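Local structure of fibronectin type III domain-containing protein (Simiduia agarivorans, 6P2K) at residues I200-R208 with L241-W252. The protein probably hydrolyses xyloglucan-type beta-glucans as a glycoside hydrolase of family 74, this chain being its double beta-propeller catalytic part. Residues are numbered along the deposited sequence; the frame is centred on the assembly and turned at random.
Sequences IAGPDDAVR and LVYATRTSNINW
Pro-203 wedges its ring between the aromatic side chains of Tyr-243 and Trp-252. Its CG sits almost centrally over one face of the phenol, 3.5 Å from the Tyr-243 ring centroid and 12° off the normal, a close CH-pi contact. The same CG makes a second, longer CH-pi contact with Trp-252, 3.9 Å from the centroid of the five-membered ring, over the face but displaced toward the rim of the indole as a whole. Thr-245 CG2 lies against the opposite indole face, so that the indole is sandwiched between Thr-245 of strand 241-246 and the proline. Farther along, Ile-200 CG2 meets Ile-250 CG1 at 3.9 Å, the two branched chains slanting past each other.

These residues join neighbouring blades of a beta-propeller: the loop 200-208 leaves the last strand of one four-stranded antiparallel blade and leads into the first of the next, whose third strand is 241-246. Tyr-227 on the second strand of that blade also touches Pro-203.

Tyr-243 keeps CG anti to its carbonyl carbon, beside the backbone N (chi1 -59°), a turn that lays the ring against Pro-203 and brings OH to 3.4 Å from Arg-208 CD. With an alanine here, the face on which Pro-203 rests would be gone, which is likely to leave the proline and the CD methylene of Arg-208 less firmly placed. Leu-241 CD1 lies over the centre of the Arg-208 guanidinium face, 3.7 Å from CZ, while NH1 is held by the carbonyls of Tyr-227 and Asn-239. At the polar edge, Trp-252 NE1 donates to Ala-201 O at 3.0 Å, near the indole plane and onto a carbonyl lone pair, with an N-H...O angle of 147°.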
loop_
_atom_site.group_PDB
_atom_site.type_symbol
_atom_site.label_atom_id
_atom_site.label_comp_id
_atom_site.label_asym_id
_atom_site.label_seq_id
_atom_site.Cartn_x
_atom_site.Cartn_y
_atom_site.Cartn_z
ATOM N N ILE B 200 50.817 24.411 -47.515
ATOM C CA ILE B 200 50.152 25.694 -47.338
ATOM C C ILE B 200 50.390 26.142 -45.904
ATOM O O ILE B 200 50.235 25.353 -44.963
ATOM C CB ILE B 200 48.649 25.583 -47.645
ATOM C CG1 ILE B 200 48.389 25.791 -49.137
ATOM C CG2 ILE B 200 47.846 26.576 -46.810
ATOM C CD1 ILE B 200 46.982 25.437 -49.555
ATOM N N ALA B 201 50.793 27.396 -45.733
ATOM C CA ALA B 201 50.966 27.938 -44.395
ATOM C C ALA B 201 49.614 28.042 -43.701
ATOM O O ALA B 201 48.655 28.578 -44.263
ATOM C CB ALA B 201 51.642 29.307 -44.456
ATOM N N GLY B 202 49.534 27.515 -42.479
ATOM C CA GLY B 202 48.334 27.631 -41.703
ATOM C C GLY B 202 48.139 29.042 -41.183
ATOM O O GLY B 202 48.948 29.944 -41.437
ATOM N N PRO B 203 47.055 29.245 -40.432
ATOM C CA PRO B 203 46.758 30.594 -39.926
ATOM C C PRO B 203 47.742 31.068 -38.877
ATOM O O PRO B 203 47.916 32.283 -38.718
ATOM C CB PRO B 203 45.344 30.452 -39.339
ATOM C CG PRO B 203 44.884 29.051 -39.697
ATOM C CD PRO B 203 46.120 28.247 -39.900
ATOM N N ASP B 204 48.386 30.149 -38.158
ATOM C CA ASP B 204 49.370 30.494 -37.141
ATOM C C ASP B 204 50.149 29.249 -36.746
ATOM O O ASP B 204 49.875 28.641 -35.706
ATOM C CB ASP B 204 48.689 31.118 -35.920
ATOM C CG ASP B 204 49.680 31.608 -34.887
ATOM O OD1 ASP B 204 50.623 32.339 -35.261
ATOM O OD2 ASP B 204 49.513 31.272 -33.700
ATOM N N ASP B 205 51.122 28.859 -37.572
ATOM C CA ASP B 205 51.846 27.613 -37.350
ATOM C C ASP B 205 52.791 27.674 -36.161
ATOM O O ASP B 205 53.378 26.647 -35.807
ATOM C CB ASP B 205 52.617 27.230 -38.613
ATOM C CG ASP B 205 51.701 26.977 -39.792
ATOM O OD1 ASP B 205 50.471 26.942 -39.579
ATOM O OD2 ASP B 205 52.202 26.806 -40.923
ATOM N N ALA B 206 52.947 28.841 -35.536
ATOM C CA ALA B 206 53.772 28.923 -34.339
ATOM C C ALA B 206 53.128 28.182 -33.174
ATOM O O ALA B 206 53.826 27.556 -32.368
ATOM C CB ALA B 206 54.027 30.385 -33.972
ATOM N N VAL B 207 51.799 28.221 -33.076
ATOM C CA VAL B 207 51.089 27.662 -31.936
ATOM C C VAL B 207 50.267 26.434 -32.315
ATOM O O VAL B 207 50.187 25.485 -31.533
ATOM C CB VAL B 207 50.212 28.734 -31.244
ATOM C CG1 VAL B 207 48.841 28.858 -31.895
ATOM C CG2 VAL B 207 50.066 28.421 -29.762
ATOM N N ARG B 208 49.663 26.411 -33.507
ATOM C CA ARG B 208 48.748 25.335 -33.901
ATOM C C ARG B 208 49.045 24.888 -35.329
ATOM O O ARG B 208 48.294 25.198 -36.264
ATOM C CB ARG B 208 47.285 25.762 -33.737
ATOM C CG ARG B 208 46.916 27.117 -34.322
ATOM C CD ARG B 208 45.500 27.527 -33.916
ATOM N NE ARG B 208 45.393 27.801 -32.485
ATOM C CZ ARG B 208 44.723 27.041 -31.625
ATOM N NH1 ARG B 208 44.093 25.953 -32.044
ATOM N NH2 ARG B 208 44.682 27.371 -30.342
ATOM N N LEU B 241 40.647 25.406 -33.379
ATOM C CA LEU B 241 40.064 26.631 -33.905
ATOM C C LEU B 241 39.753 26.486 -35.390
ATOM O O LEU B 241 40.459 25.796 -36.128
ATOM C CB LEU B 241 40.990 27.826 -33.668
ATOM C CG LEU B 241 41.052 28.238 -32.196
ATOM C CD1 LEU B 241 41.968 29.430 -31.987
ATOM C CD2 LEU B 241 39.650 28.528 -31.672
ATOM N N VAL B 242 38.680 27.150 -35.815
ATOM C CA VAL B 242 38.124 27.004 -37.155
ATOM C C VAL B 242 38.475 28.236 -37.973
ATOM O O VAL B 242 38.348 29.371 -37.496
ATOM C CB VAL B 242 36.599 26.797 -37.102
ATOM C CG1 VAL B 242 36.081 26.309 -38.447
ATOM C CG2 VAL B 242 36.241 25.819 -35.992
ATOM N N TYR B 243 38.908 28.013 -39.212
ATOM C CA TYR B 243 39.363 29.091 -40.074
ATOM C C TYR B 243 38.810 28.895 -41.476
ATOM O O TYR B 243 38.333 27.819 -41.841
ATOM C CB TYR B 243 40.892 29.169 -40.133
ATOM C CG TYR B 243 41.568 29.390 -38.802
ATOM C CD1 TYR B 243 41.849 28.323 -37.958
ATOM C CD2 TYR B 243 41.942 30.666 -38.396
ATOM C CE1 TYR B 243 42.475 28.520 -36.745
ATOM C CE2 TYR B 243 42.569 30.873 -37.183
ATOM C CZ TYR B 243 42.832 29.796 -36.363
ATOM O OH TYR B 243 43.456 29.993 -35.154
ATOM N N ALA B 244 38.892 29.962 -42.262
ATOM C CA ALA B 244 38.492 29.938 -43.657
ATOM C C ALA B 244 39.446 30.806 -44.456
ATOM O O ALA B 244 39.923 31.837 -43.972
ATOM C CB ALA B 244 37.055 30.431 -43.851
ATOM N N THR B 245 39.734 30.368 -45.674
ATOM C CA THR B 245 40.500 31.179 -46.596
ATOM C C THR B 245 39.995 30.911 -47.997
ATOM O O THR B 245 39.416 29.860 -48.293
ATOM C CB THR B 245 42.004 30.897 -46.538
ATOM O OG1 THR B 245 42.676 31.713 -47.509
ATOM C CG2 THR B 245 42.278 29.441 -46.860
ATOM N N ARG B 246 40.208 31.898 -48.845
ATOM C CA ARG B 246 40.044 31.705 -50.264
ATOM C C ARG B 246 41.218 30.908 -50.813
ATOM O O ARG B 246 42.321 30.920 -50.258
ATOM C CB ARG B 246 39.928 33.057 -50.954
ATOM C CG ARG B 246 38.758 33.897 -50.480
ATOM C CD ARG B 246 38.177 34.671 -51.652
ATOM N NE ARG B 246 37.133 33.932 -52.362
ATOM C CZ ARG B 246 36.938 33.969 -53.679
ATOM N NH1 ARG B 246 37.718 34.708 -54.456
ATOM N NH2 ARG B 246 35.955 33.261 -54.220
ATOM N N THR B 247 40.970 30.194 -51.906
ATOM C CA THR B 247 42.040 29.434 -52.530
ATOM C C THR B 247 42.844 30.254 -53.545
ATOM O O THR B 247 43.879 29.782 -54.021
ATOM C CB THR B 247 41.474 28.164 -53.185
ATOM O OG1 THR B 247 40.243 28.462 -53.853
ATOM C CG2 THR B 247 41.153 27.118 -52.106
ATOM N N SER B 248 42.333 31.419 -53.940
ATOM C CA SER B 248 43.107 32.366 -54.753
ATOM C C SER B 248 44.287 33.009 -53.969
ATOM O O SER B 248 45.356 32.993 -54.455
ATOM C CB SER B 248 42.192 33.370 -55.479
ATOM O OG SER B 248 41.427 34.202 -54.623
ATOM N N ASN B 249 44.090 33.483 -52.743
ATOM C CA ASN B 249 45.060 34.040 -51.831
ATOM C C ASN B 249 44.956 33.281 -50.521
ATOM O O ASN B 249 43.865 33.171 -49.954
ATOM C CB ASN B 249 44.821 35.533 -51.571
ATOM C CG ASN B 249 44.321 36.290 -52.780
ATOM O OD1 ASN B 249 43.304 35.929 -53.361
ATOM N ND2 ASN B 249 44.976 37.399 -53.105
ATOM N N ILE B 250 46.081 32.773 -50.029
ATOM C CA ILE B 250 46.070 32.228 -48.682
ATOM C C ILE B 250 45.950 33.401 -47.716
ATOM O O ILE B 250 46.818 34.281 -47.662
ATOM C CB ILE B 250 47.307 31.362 -48.409
ATOM C CG1 ILE B 250 46.984 29.882 -48.648
ATOM C CG2 ILE B 250 47.756 31.501 -46.957
ATOM C CD1 ILE B 250 46.281 29.592 -49.967
ATOM N N ASN B 251 44.835 33.445 -46.989
ATOM C CA ASN B 251 44.468 34.584 -46.162
ATOM C C ASN B 251 43.442 34.123 -45.137
ATOM O O ASN B 251 42.245 34.386 -45.286
ATOM C CB ASN B 251 43.915 35.719 -47.029
ATOM C CG ASN B 251 43.784 37.026 -46.276
ATOM O OD1 ASN B 251 44.552 37.299 -45.352
ATOM N ND2 ASN B 251 42.809 37.840 -46.662
ATOM N N TRP B 252 43.903 33.408 -44.114
ATOM C CA TRP B 252 43.000 32.740 -43.187
ATOM C C TRP B 252 42.282 33.743 -42.299
ATOM O O TRP B 252 42.898 34.639 -41.711
ATOM C CB TRP B 252 43.767 31.749 -42.316
ATOM C CG TRP B 252 44.309 30.551 -43.033
ATOM C CD1 TRP B 252 45.603 30.344 -43.422
ATOM C CD2 TRP B 252 43.582 29.380 -43.424
ATOM N NE1 TRP B 252 45.723 29.121 -44.039
ATOM C CE2 TRP B 252 44.497 28.510 -44.053
ATOM C CE3 TRP B 252 42.247 28.986 -43.310
ATOM C CZ2 TRP B 252 44.117 27.270 -44.562
ATOM C CZ3 TRP B 252 41.871 27.756 -43.815
ATOM C CH2 TRP B 252 42.803 26.912 -44.434
#